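Local coordinates for mitotic checkpoint control protein kinase BUB1 (Drosophila melanogaster, PDB 6JKM), which probably acts as an ATP-binding protein kinase of the mitotic spindle checkpoint at kinetochores, the piece here being its C-terminal kinase domain, at residues A[84-89]-A[126-131]; A[185-190]-A[204-209]; A[134-139]-A[191-196]. All blocks are in the same frame, centred on the assembly; numbering follows the deposited sequence.

Contact 1 (A[84-89]-A[126-131]); sequences LKQERP and SSVYIS. With ADP (adenosine-5'-diphosphate), chain B.
Four backbone hydrogen bonds zip residues 84-87 to 127-131. Lys85 and Tyr129 form one hydrogen-bonded pair, Lys85 N reaching Tyr129 O at 2.8 Å and nearly straight (166° at the hydrogen), with the return bond just as short; Glu87 and Ser127 make the next pair. A water spans Lys85 O and Ser127 OG, the latter also bonded to Asn91. Apolar contact belongs to the face carrying Leu84, Gln86, Val128 and Ile130: Leu84 CD2 lies alongside Ile130 CD1 at 3.7 Å, both side chains pointing the same way. The strands are antiparallel neighbours in the kinase N-lobe sheet, and Lys85 is the lysine predicted to bind ATP. Its extended chain, CG anti to the backbone N (chi1 -178°), leaves the sheet and brings NZ to three ADP oxygens, O1A at 2.7 Å, O2B and the bridging O3A; Glu94 adds a salt bridge to the same ammonium. On the opposite face from Lys85, the Gln86 amide lies across Val128, NE2 3.5 Å from Val128 CG2, while its polar atoms bond to Lys41 O and Leu43 N. With an alanine in place of Gln86, Lys41 O and Leu43 N are likely to lose their side-chain mates and Val128 CG2 one of its neighbours. Just beyond the paired strands, Arg88 CG packs 3.8 Å from Ser126 CB, and a second water joins Arg88 NE to Ser126 OG, while Arg88 NH1 bonds to Ala66 O.

Contact 2 (A[185-190]-A[204-209]); sequences PDNFLL and QLIDFG. With MG (magnesium ion), chain C; MG (magnesium ion), chain D; ADP (adenosine-5'-diphosphate), chain B.
The kinase's magnesium-nucleotide site is built where Asn187 and Asp207 converge. Asn187 OD1 binds one magnesium at 2.1 Å and Asp207 OD1 binds the same ion at 2.2 Å; an ADP oxygen from each phosphate and two waters bring its ligands to six. Asp207 OD1 is shared with the second magnesium, which Asp207 OD2 also grips at 2.2 Å. With CG anti to its own backbone nitrogen (chi1 -168°), the Asp207 carboxylate is directed at both ions. The amide and carboxylate planes stand almost perpendicular (88°), and the two OD1 atoms come close because both coordinate the metal. Asp182 O holds Asn187 ND2, fixing which end of the amide faces the ion. Asp207 opens the DFG motif, and Asn187 is the metal-binding asparagine that ends the catalytic loop; a small two-stranded antiparallel sheet in the C-lobe sets them side by side. Its backbone bonds run from Ile206 N to Asn187 O and, at 2.8 Å, from Leu189 N to Gln204 O, with Gln204 N returning to Leu189 O. On one side of this ribbon Leu205 CD1 sits over a face of the Phe188 ring, 4.1 Å from its centroid. On the other, Leu189 and Ile206 cross at about a right angle, Leu189 CD1 3.7 Å from Ile206 CG2, and form a floor under the adenine: Leu189 CD1 comes to 3.3 Å from ADP C6, while Ile206 CD1 lies near C8.

Contact 3 (A[134-139]-A[191-196]); sequences SDYGSL and MKPICA. With ADP (adenosine-5'-diphosphate), chain B.
Met191 folds its side chain back against Ser134, in the hinge that joins the two lobes of the kinase. Bends at chi2 and chi3 (-49° and -70°) turn the thioether round, so that SD rests 3.6 Å from Ser134 CB although the side chain starts out directed away from the hinge. The same serine donates its backbone N to ADP N1 at 2.9 Å, with the N-H nearly in line (171°), the usual hinge bond to adenine. Its hydroxyl oxygen accepts from the N-H groups of Tyr136 and Gly137 in an ST turn and ST motif, and probably also bonds to Leu190 O, though that pair is modelled unusually close, which would tie the hinge to strand 188-190. Met191 O then meets the edge of the Tyr136 ring, close to the ring plane and 3.7 Å from Tyr136 CE2. At Lys192 the backbone stays close to the same ring atom, its CA 3.8 Å from Tyr136 CE2, while the ammonium turns off to Glu200. Pro193 comes last: its ring crosses the tyrosine at about a right angle at the phenol end, and helix 325-338 offers Asn336 to the same proline. Pro193 CD lies 3.4 Å from Tyr136 OH.

From the N terminus, contact 1 comes first: it closes the loop that carries helix 92-104, pairing strands 81-87 and 127-132 within the N-lobe. The chain then enters the hinge, residues 134-139, two residues beyond contact 1, and contact 3 closes much later, when 191-196 returns past two C-lobe helices, 139-150 and 156-175. Contact 2 starts inside that span, at 185-190, but ends beyond it at 204-209, so contacts 2 and 3 cross; Leu190 O, close to Ser134 OG, joins them. Contacts 1 and 2 follow in series yet meet in space, Lys85 NZ forming a salt bridge with Asp207 OD2. All three touch ADP, between them from its phosphates to its adenine.

Contact 1 (A[84-89]-A[126-131])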
loop_
_atom_site.group_PDB
_atom_site.type_symbol
_atom_site.label_atom_id
_atom_site.label_comp_id
_atom_site.label_asym_id
_atom_site.label_seq_id
_atom_site.Cartn_x
_atom_site.Cartn_y
_atom_site.Cartn_z
ATOM N N LEU A 84 -13.161 3.783 9.669
ATOM C CA LEU A 84 -14.363 3.161 9.139
ATOM C C LEU A 84 -14.414 3.467 7.657
ATOM O O LEU A 84 -14.455 4.627 7.269
ATOM C CB LEU A 84 -15.620 3.666 9.865
ATOM C CG LEU A 84 -15.588 3.418 11.381
ATOM C CD1 LEU A 84 -15.314 4.696 12.139
ATOM C CD2 LEU A 84 -16.895 2.775 11.865
ATOM N N LYS A 85 -14.360 2.439 6.823
ATOM C CA LYS A 85 -14.313 2.672 5.387
ATOM C C LYS A 85 -15.598 2.192 4.752
ATOM O O LYS A 85 -15.937 1.006 4.825
ATOM C CB LYS A 85 -13.102 1.964 4.756
ATOM C CG LYS A 85 -12.958 2.209 3.250
ATOM C CD LYS A 85 -11.685 1.519 2.707
ATOM C CE LYS A 85 -11.514 1.812 1.220
ATOM N NZ LYS A 85 -10.141 1.438 0.741
ATOM N N GLN A 86 -16.312 3.125 4.136
ATOM C CA GLN A 86 -17.592 2.828 3.515
ATOM C C GLN A 86 -17.491 2.933 2.015
ATOM O O GLN A 86 -16.877 3.866 1.504
ATOM C CB GLN A 86 -18.657 3.779 4.022
ATOM C CG GLN A 86 -20.004 3.573 3.349
ATOM C CD GLN A 86 -21.110 4.191 4.149
ATOM O OE1 GLN A 86 -21.175 5.406 4.286
ATOM N NE2 GLN A 86 -21.986 3.363 4.690
ATOM N N GLU A 87 -18.096 1.981 1.311
ATOM C CA GLU A 87 -18.083 1.989 -0.145
ATOM C C GLU A 87 -19.414 1.507 -0.714
ATOM O O GLU A 87 -20.001 0.570 -0.193
ATOM C CB GLU A 87 -16.942 1.110 -0.686
ATOM C CG GLU A 87 -16.883 1.086 -2.223
ATOM C CD GLU A 87 -15.533 0.664 -2.782
ATOM O OE1 GLU A 87 -14.559 0.518 -2.004
ATOM O OE2 GLU A 87 -15.440 0.492 -4.022
ATOM N N ARG A 88 -19.865 2.176 -1.777
ATOM C CA ARG A 88 -21.004 1.777 -2.609
ATOM C C ARG A 88 -20.520 1.556 -4.043
ATOM O O ARG A 88 -19.830 2.418 -4.595
ATOM C CB ARG A 88 -22.088 2.858 -2.634
ATOM C CG ARG A 88 -22.730 3.199 -1.311
ATOM C CD ARG A 88 -23.373 4.601 -1.376
ATOM N NE ARG A 88 -22.615 5.559 -0.566
ATOM C CZ ARG A 88 -21.821 6.511 -1.053
ATOM N NH1 ARG A 88 -21.693 6.686 -2.364
ATOM N NH2 ARG A 88 -21.170 7.312 -0.219
ATOM N N PRO A 89 -20.866 0.414 -4.653
ATOM C CA PRO A 89 -21.544 -0.728 -4.039
ATOM C C PRO A 89 -20.631 -1.477 -3.087
ATOM O O PRO A 89 -19.465 -1.099 -2.925
ATOM C CB PRO A 89 -21.914 -1.601 -5.240
ATOM C CG PRO A 89 -20.921 -1.261 -6.268
ATOM C CD PRO A 89 -20.681 0.213 -6.100
ATOM N N SER A 126 -24.108 -1.464 0.397
ATOM C CA SER A 126 -22.918 -0.743 0.830
ATOM C C SER A 126 -22.203 -1.588 1.874
ATOM O O SER A 126 -22.838 -2.396 2.538
ATOM C CB SER A 126 -23.321 0.640 1.388
ATOM O OG SER A 126 -22.251 1.270 2.077
ATOM N N SER A 127 -20.882 -1.449 1.974
ATOM C CA SER A 127 -20.119 -2.124 3.017
ATOM C C SER A 127 -19.474 -1.083 3.918
ATOM O O SER A 127 -19.191 0.035 3.473
ATOM C CB SER A 127 -19.049 -3.050 2.414
ATOM O OG SER A 127 -18.197 -2.361 1.506
ATOM N N VAL A 128 -19.258 -1.439 5.182
ATOM C CA VAL A 128 -18.379 -0.654 6.058
ATOM C C VAL A 128 -17.321 -1.588 6.665
ATOM O O VAL A 128 -17.665 -2.568 7.324
ATOM C CB VAL A 128 -19.141 0.044 7.203
ATOM C CG1 VAL A 128 -18.154 0.744 8.121
ATOM C CG2 VAL A 128 -20.165 1.049 6.657
ATOM N N TYR A 129 -16.047 -1.294 6.425
ATOM C CA TYR A 129 -14.956 -2.058 7.014
ATOM C C TYR A 129 -14.266 -1.247 8.108
ATOM O O TYR A 129 -13.935 -0.065 7.928
ATOM C CB TYR A 129 -13.948 -2.488 5.931
ATOM C CG TYR A 129 -14.589 -3.382 4.874
ATOM C CD1 TYR A 129 -15.426 -4.423 5.243
ATOM C CD2 TYR A 129 -14.362 -3.176 3.511
ATOM C CE1 TYR A 129 -16.034 -5.235 4.289
ATOM C CE2 TYR A 129 -14.972 -3.997 2.543
ATOM C CZ TYR A 129 -15.801 -5.009 2.940
ATOM O OH TYR A 129 -16.413 -5.814 1.996
ATOM N N ILE A 130 -14.035 -1.899 9.239
ATOM C CA ILE A 130 -13.407 -1.258 10.392
ATOM C C ILE A 130 -12.017 -1.822 10.671
ATOM O O ILE A 130 -11.849 -3.034 10.786
ATOM C CB ILE A 130 -14.301 -1.427 11.635
ATOM C CG1 ILE A 130 -15.661 -0.788 11.352
ATOM C CG2 ILE A 130 -13.643 -0.813 12.861
ATOM C CD1 ILE A 130 -16.684 -0.863 12.514
ATOM N N SER A 131 -11.026 -0.949 10.801
ATOM C CA SER A 131 -9.658 -1.391 11.049
ATOM C C SER A 131 -8.947 -0.420 11.985
ATOM O O SER A 131 -9.452 0.662 12.262
ATOM C CB SER A 131 -8.888 -1.513 9.729
ATOM O OG SER A 131 -8.964 -0.290 9.023
HETATM P PB ADP B . -9.482 4.554 -1.073
HETATM O O1B ADP B . -10.621 5.500 -1.249
HETATM O O2B ADP B . -9.797 3.161 -1.584
HETATM O O3B ADP B . -8.165 5.117 -1.585
HETATM P PA ADP B . -8.104 4.067 1.462
HETATM O O1A ADP B . -8.411 2.806 2.255
HETATM O O2A ADP B . -6.812 4.206 0.698
HETATM O O3A ADP B . -9.390 4.441 0.550
HETATM O "O5'" ADP B . -8.129 5.329 2.480
HETATM C "C5'" ADP B . -8.068 6.665 1.971
HETATM C "C4'" ADP B . -7.218 7.545 2.895
HETATM O "O4'" ADP B . -7.800 7.601 4.207
HETATM C "C3'" ADP B . -5.841 6.965 3.137
HETATM O "O3'" ADP B . -4.900 7.342 2.128
HETATM C "C2'" ADP B . -5.491 7.580 4.477
HETATM O "O2'" ADP B . -5.027 8.919 4.219
HETATM C "C1'" ADP B . -6.813 7.605 5.232
HETATM N N9 ADP B . -6.894 6.318 5.968
HETATM C C8 ADP B . -7.416 5.157 5.501
HETATM N N7 ADP B . -7.315 4.166 6.421
HETATM C C5 ADP B . -6.702 4.681 7.505
HETATM C C6 ADP B . -6.294 4.184 8.830
HETATM N N6 ADP B . -6.506 2.887 9.205
HETATM N N1 ADP B . -5.684 5.064 9.659
HETATM C C2 ADP B . -5.468 6.345 9.323
HETATM N N3 ADP B . -5.830 6.865 8.137
HETATM C C4 ADP B . -6.433 6.093 7.203
HETATM O O HOH W 1 -16.160 -0.520 2.509
HETATM O O HOH W 2 -23.301 4.035 1.705
#

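Contact 2 (A[185-190]-A[204-209])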
loop_
_atom_site.group_PDB
_atom_site.type_symbol
_atom_site.label_atom_id
_atom_site.label_comp_id
_atom_site.label_asym_id
_atom_site.label_seq_id
_atom_site.Cartn_x
_atom_site.Cartn_y
_atom_site.Cartn_z
ATOM N N PRO A 185 1.933 6.540 -2.320
ATOM C CA PRO A 185 2.216 6.937 -0.934
ATOM C C PRO A 185 0.959 6.990 -0.079
ATOM O O PRO A 185 1.058 6.789 1.141
ATOM C CB PRO A 185 2.826 8.343 -1.084
ATOM C CG PRO A 185 3.349 8.380 -2.509
ATOM C CD PRO A 185 2.310 7.602 -3.271
ATOM N N ASP A 186 -0.184 7.250 -0.722
ATOM C CA ASP A 186 -1.514 7.271 -0.105
ATOM C C ASP A 186 -1.834 5.949 0.591
ATOM O O ASP A 186 -2.587 5.916 1.571
ATOM C CB ASP A 186 -2.610 7.526 -1.175
ATOM C CG ASP A 186 -2.268 8.670 -2.123
ATOM O OD1 ASP A 186 -2.985 9.702 -2.079
ATOM O OD2 ASP A 186 -1.228 8.570 -2.839
ATOM N N ASN A 187 -1.317 4.846 0.062
ATOM C CA ASN A 187 -1.734 3.553 0.591
ATOM C C ASN A 187 -0.715 2.878 1.509
ATOM O O ASN A 187 -0.852 1.697 1.810
ATOM C CB ASN A 187 -2.099 2.623 -0.567
ATOM C CG ASN A 187 -3.371 3.073 -1.278
ATOM O OD1 ASN A 187 -4.251 3.682 -0.658
ATOM N ND2 ASN A 187 -3.465 2.801 -2.584
ATOM N N PHE A 188 0.298 3.629 1.948
ATOM C CA PHE A 188 1.150 3.209 3.062
ATOM C C PHE A 188 0.856 4.117 4.250
ATOM O O PHE A 188 0.914 5.345 4.118
ATOM C CB PHE A 188 2.649 3.307 2.724
ATOM C CG PHE A 188 3.187 2.177 1.872
ATOM C CD1 PHE A 188 3.472 0.933 2.429
ATOM C CD2 PHE A 188 3.447 2.379 0.513
ATOM C CE1 PHE A 188 3.987 -0.106 1.645
ATOM C CE2 PHE A 188 3.971 1.356 -0.276
ATOM C CZ PHE A 188 4.236 0.102 0.295
ATOM N N LEU A 189 0.545 3.526 5.400
ATOM C CA LEU A 189 0.369 4.275 6.641
ATOM C C LEU A 189 1.631 4.179 7.479
ATOM O O LEU A 189 2.283 3.142 7.476
ATOM C CB LEU A 189 -0.805 3.719 7.459
ATOM C CG LEU A 189 -2.224 3.822 6.881
ATOM C CD1 LEU A 189 -3.227 3.252 7.883
ATOM C CD2 LEU A 189 -2.565 5.257 6.498
ATOM N N LEU A 190 1.960 5.254 8.198
ATOM C CA LEU A 190 2.954 5.180 9.266
ATOM C C LEU A 190 2.210 4.860 10.561
ATOM O O LEU A 190 1.366 5.645 11.019
ATOM C CB LEU A 190 3.747 6.485 9.386
ATOM C CG LEU A 190 4.846 6.517 10.451
ATOM C CD1 LEU A 190 6.026 5.584 10.096
ATOM C CD2 LEU A 190 5.332 7.931 10.638
ATOM N N GLN A 204 2.444 0.251 7.182
ATOM C CA GLN A 204 1.378 -0.703 6.892
ATOM C C GLN A 204 0.789 -0.408 5.522
ATOM O O GLN A 204 0.465 0.738 5.200
ATOM C CB GLN A 204 0.275 -0.649 7.954
ATOM C CG GLN A 204 -0.860 -1.653 7.744
ATOM C CD GLN A 204 -1.937 -1.495 8.794
ATOM O OE1 GLN A 204 -2.841 -0.663 8.649
ATOM N NE2 GLN A 204 -1.841 -2.277 9.872
ATOM N N LEU A 205 0.683 -1.441 4.703
ATOM C CA LEU A 205 0.042 -1.340 3.409
ATOM C C LEU A 205 -1.471 -1.521 3.591
ATOM O O LEU A 205 -1.918 -2.449 4.269
ATOM C CB LEU A 205 0.611 -2.404 2.472
ATOM C CG LEU A 205 0.074 -2.484 1.049
ATOM C CD1 LEU A 205 0.421 -1.207 0.286
ATOM C CD2 LEU A 205 0.667 -3.716 0.366
ATOM N N ILE A 206 -2.247 -0.624 2.988
ATOM C CA ILE A 206 -3.700 -0.646 3.078
ATOM C C ILE A 206 -4.324 -0.576 1.688
ATOM O O ILE A 206 -3.615 -0.445 0.688
ATOM C CB ILE A 206 -4.235 0.539 3.916
ATOM C CG1 ILE A 206 -3.991 1.858 3.181
ATOM C CG2 ILE A 206 -3.565 0.592 5.283
ATOM C CD1 ILE A 206 -4.764 3.057 3.769
ATOM N N ASP A 207 -5.653 -0.641 1.640
ATOM C CA ASP A 207 -6.430 -0.410 0.423
ATOM C C ASP A 207 -6.162 -1.488 -0.623
ATOM O O ASP A 207 -5.496 -1.243 -1.631
ATOM C CB ASP A 207 -6.137 0.979 -0.145
ATOM C CG ASP A 207 -7.113 1.384 -1.238
ATOM O OD1 ASP A 207 -6.907 2.454 -1.856
ATOM O OD2 ASP A 207 -8.083 0.633 -1.483
ATOM N N PHE A 208 -6.705 -2.681 -0.372
ATOM C CA PHE A 208 -6.583 -3.793 -1.304
ATOM C C PHE A 208 -7.761 -3.861 -2.281
ATOM O O PHE A 208 -8.076 -4.926 -2.811
ATOM C CB PHE A 208 -6.457 -5.095 -0.516
ATOM C CG PHE A 208 -5.300 -5.087 0.426
ATOM C CD1 PHE A 208 -4.007 -5.169 -0.054
ATOM C CD2 PHE A 208 -5.494 -4.958 1.782
ATOM C CE1 PHE A 208 -2.923 -5.127 0.802
ATOM C CE2 PHE A 208 -4.408 -4.926 2.650
ATOM C CZ PHE A 208 -3.129 -5.010 2.156
ATOM N N GLY A 209 -8.390 -2.715 -2.530
ATOM C CA GLY A 209 -9.577 -2.653 -3.377
ATOM C C GLY A 209 -9.408 -3.184 -4.794
ATOM O O GLY A 209 -10.336 -3.760 -5.358
HETATM MG MG MG C . -6.196 4.366 -1.158
HETATM MG MG MG D . -8.762 2.046 -3.071
HETATM P PB ADP B . -9.482 4.554 -1.073
HETATM O O1B ADP B . -10.621 5.500 -1.249
HETATM O O2B ADP B . -9.797 3.161 -1.584
HETATM O O3B ADP B . -8.165 5.117 -1.585
HETATM P PA ADP B . -8.104 4.067 1.462
HETATM O O1A ADP B . -8.411 2.806 2.255
HETATM O O2A ADP B . -6.812 4.206 0.698
HETATM O O3A ADP B . -9.390 4.441 0.550
HETATM O "O5'" ADP B . -8.129 5.329 2.480
HETATM C "C5'" ADP B . -8.068 6.665 1.971
HETATM C "C4'" ADP B . -7.218 7.545 2.895
HETATM O "O4'" ADP B . -7.800 7.601 4.207
HETATM C "C3'" ADP B . -5.841 6.965 3.137
HETATM O "O3'" ADP B . -4.900 7.342 2.128
HETATM C "C2'" ADP B . -5.491 7.580 4.477
HETATM O "O2'" ADP B . -5.027 8.919 4.219
HETATM C "C1'" ADP B . -6.813 7.605 5.232
HETATM N N9 ADP B . -6.894 6.318 5.968
HETATM C C8 ADP B . -7.416 5.157 5.501
HETATM N N7 ADP B . -7.315 4.166 6.421
HETATM C C5 ADP B . -6.702 4.681 7.505
HETATM C C6 ADP B . -6.294 4.184 8.830
HETATM N N6 ADP B . -6.506 2.887 9.205
HETATM N N1 ADP B . -5.684 5.064 9.659
HETATM C C2 ADP B . -5.468 6.345 9.323
HETATM N N3 ADP B . -5.830 6.865 8.137
HETATM C C4 ADP B . -6.433 6.093 7.203
HETATM O O HOH W 3 -5.744 4.770 -2.936
HETATM O O HOH W 4 -5.628 6.285 -0.680
HETATM O O HOH W 5 -9.899 0.929 -4.094
HETATM O O HOH W 6 -8.360 3.449 -4.325
#

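Contact 3 (A[134-139]-A[191-196])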
loop_
_atom_site.group_PDB
_atom_site.type_symbol
_atom_site.label_atom_id
_atom_site.label_comp_id
_atom_site.label_asym_id
_atom_site.label_seq_id
_atom_site.Cartn_x
_atom_site.Cartn_y
_atom_site.Cartn_z
ATOM N N SER A 134 -4.422 4.764 12.221
ATOM C CA SER A 134 -3.095 5.322 12.480
ATOM C C SER A 134 -3.150 6.830 12.763
ATOM O O SER A 134 -3.641 7.591 11.942
ATOM C CB SER A 134 -2.170 5.085 11.291
ATOM O OG SER A 134 -1.012 5.895 11.419
ATOM N N ASP A 135 -2.626 7.273 13.894
ATOM C CA ASP A 135 -2.628 8.710 14.179
ATOM C C ASP A 135 -1.621 9.494 13.322
ATOM O O ASP A 135 -1.622 10.731 13.331
ATOM C CB ASP A 135 -2.333 8.967 15.655
ATOM C CG ASP A 135 -3.488 8.583 16.558
ATOM O OD1 ASP A 135 -4.444 9.387 16.695
ATOM O OD2 ASP A 135 -3.433 7.474 17.140
ATOM N N TYR A 136 -0.753 8.788 12.599
ATOM C CA TYR A 136 0.244 9.464 11.773
ATOM C C TYR A 136 -0.203 9.582 10.329
ATOM O O TYR A 136 0.351 10.363 9.581
ATOM C CB TYR A 136 1.591 8.736 11.838
ATOM C CG TYR A 136 2.121 8.615 13.238
ATOM C CD1 TYR A 136 2.882 9.631 13.807
ATOM C CD2 TYR A 136 1.838 7.495 14.010
ATOM C CE1 TYR A 136 3.376 9.513 15.102
ATOM C CE2 TYR A 136 2.306 7.383 15.302
ATOM C CZ TYR A 136 3.066 8.386 15.840
ATOM O OH TYR A 136 3.532 8.250 17.130
ATOM N N GLY A 137 -1.193 8.795 9.931
ATOM C CA GLY A 137 -1.745 8.922 8.591
ATOM C C GLY A 137 -0.877 8.301 7.515
ATOM O O GLY A 137 -0.041 7.470 7.798
ATOM N N SER A 138 -1.076 8.704 6.269
ATOM C CA SER A 138 -0.364 8.076 5.160
ATOM C C SER A 138 0.981 8.740 4.921
ATOM O O SER A 138 1.293 9.785 5.503
ATOM C CB SER A 138 -1.190 8.149 3.875
ATOM O OG SER A 138 -1.189 9.483 3.369
ATOM N N LEU A 139 1.793 8.138 4.057
ATOM C CA LEU A 139 3.064 8.762 3.700
ATOM C C LEU A 139 2.886 10.132 3.044
ATOM O O LEU A 139 3.769 10.977 3.132
ATOM C CB LEU A 139 3.871 7.831 2.791
ATOM C CG LEU A 139 4.490 6.698 3.601
ATOM C CD1 LEU A 139 5.353 5.801 2.718
ATOM C CD2 LEU A 139 5.328 7.289 4.757
ATOM N N MET A 191 2.477 3.678 11.117
ATOM C CA MET A 191 1.724 3.182 12.273
ATOM C C MET A 191 2.327 3.655 13.595
ATOM O O MET A 191 1.619 3.828 14.585
ATOM C CB MET A 191 1.663 1.650 12.267
ATOM C CG MET A 191 0.903 1.045 11.095
ATOM S SD MET A 191 -0.717 1.803 10.822
ATOM C CE MET A 191 -1.675 1.232 12.234
ATOM N N LYS A 192 3.636 3.863 13.600
ATOM C CA LYS A 192 4.351 4.226 14.813
ATOM C C LYS A 192 5.678 4.890 14.429
ATOM O O LYS A 192 6.076 4.824 13.262
ATOM C CB LYS A 192 4.560 2.977 15.687
ATOM C CG LYS A 192 5.409 1.868 15.063
ATOM C CD LYS A 192 5.429 0.638 15.989
ATOM C CE LYS A 192 6.316 -0.475 15.444
ATOM N NZ LYS A 192 7.729 -0.024 15.356
ATOM N N PRO A 193 6.359 5.540 15.393
ATOM C CA PRO A 193 7.646 6.168 15.073
ATOM C C PRO A 193 8.689 5.178 14.555
ATOM O O PRO A 193 8.619 3.983 14.852
ATOM C CB PRO A 193 8.090 6.758 16.417
ATOM C CG PRO A 193 6.806 7.001 17.160
ATOM C CD PRO A 193 5.937 5.838 16.776
ATOM N N ILE A 194 9.642 5.694 13.783
ATOM C CA ILE A 194 10.703 4.904 13.180
ATOM C C ILE A 194 11.732 4.482 14.227
ATOM O O ILE A 194 12.069 5.265 15.109
ATOM C CB ILE A 194 11.413 5.693 12.063
ATOM C CG1 ILE A 194 10.405 6.125 11.003
ATOM C CG2 ILE A 194 12.511 4.854 11.436
ATOM C CD1 ILE A 194 9.723 4.968 10.314
ATOM N N CYS A 195 12.210 3.240 14.139
ATOM C CA CYS A 195 13.318 2.761 14.982
ATOM C C CYS A 195 14.645 2.808 14.231
ATOM O O CYS A 195 14.678 2.822 12.999
ATOM C CB CYS A 195 13.062 1.335 15.470
ATOM S SG CYS A 195 11.366 1.060 16.019
ATOM N N ALA A 196 15.743 2.832 14.980
ATOM C CA ALA A 196 17.073 2.896 14.379
ATOM C C ALA A 196 17.362 1.646 13.552
ATOM O O ALA A 196 18.115 1.699 12.577
ATOM C CB ALA A 196 18.142 3.085 15.459
HETATM P PB ADP B . -9.482 4.554 -1.073
HETATM O O1B ADP B . -10.621 5.500 -1.249
HETATM O O2B ADP B . -9.797 3.161 -1.584
HETATM O O3B ADP B . -8.165 5.117 -1.585
HETATM P PA ADP B . -8.104 4.067 1.462
HETATM O O1A ADP B . -8.411 2.806 2.255
HETATM O O2A ADP B . -6.812 4.206 0.698
HETATM O O3A ADP B . -9.390 4.441 0.550
HETATM O "O5'" ADP B . -8.129 5.329 2.480
HETATM C "C5'" ADP B . -8.068 6.665 1.971
HETATM C "C4'" ADP B . -7.218 7.545 2.895
HETATM O "O4'" ADP B . -7.800 7.601 4.207
HETATM C "C3'" ADP B . -5.841 6.965 3.137
HETATM O "O3'" ADP B . -4.900 7.342 2.128
HETATM C "C2'" ADP B . -5.491 7.580 4.477
HETATM O "O2'" ADP B . -5.027 8.919 4.219
HETATM C "C1'" ADP B . -6.813 7.605 5.232
HETATM N N9 ADP B . -6.894 6.318 5.968
HETATM C C8 ADP B . -7.416 5.157 5.501
HETATM N N7 ADP B . -7.315 4.166 6.421
HETATM C C5 ADP B . -6.702 4.681 7.505
HETATM C C6 ADP B . -6.294 4.184 8.830
HETATM N N6 ADP B . -6.506 2.887 9.205
HETATM N N1 ADP B . -5.684 5.064 9.659
HETATM C C2 ADP B . -5.468 6.345 9.323
HETATM N N3 ADP B . -5.830 6.865 8.137
HETATM C C4 ADP B . -6.433 6.093 7.203
#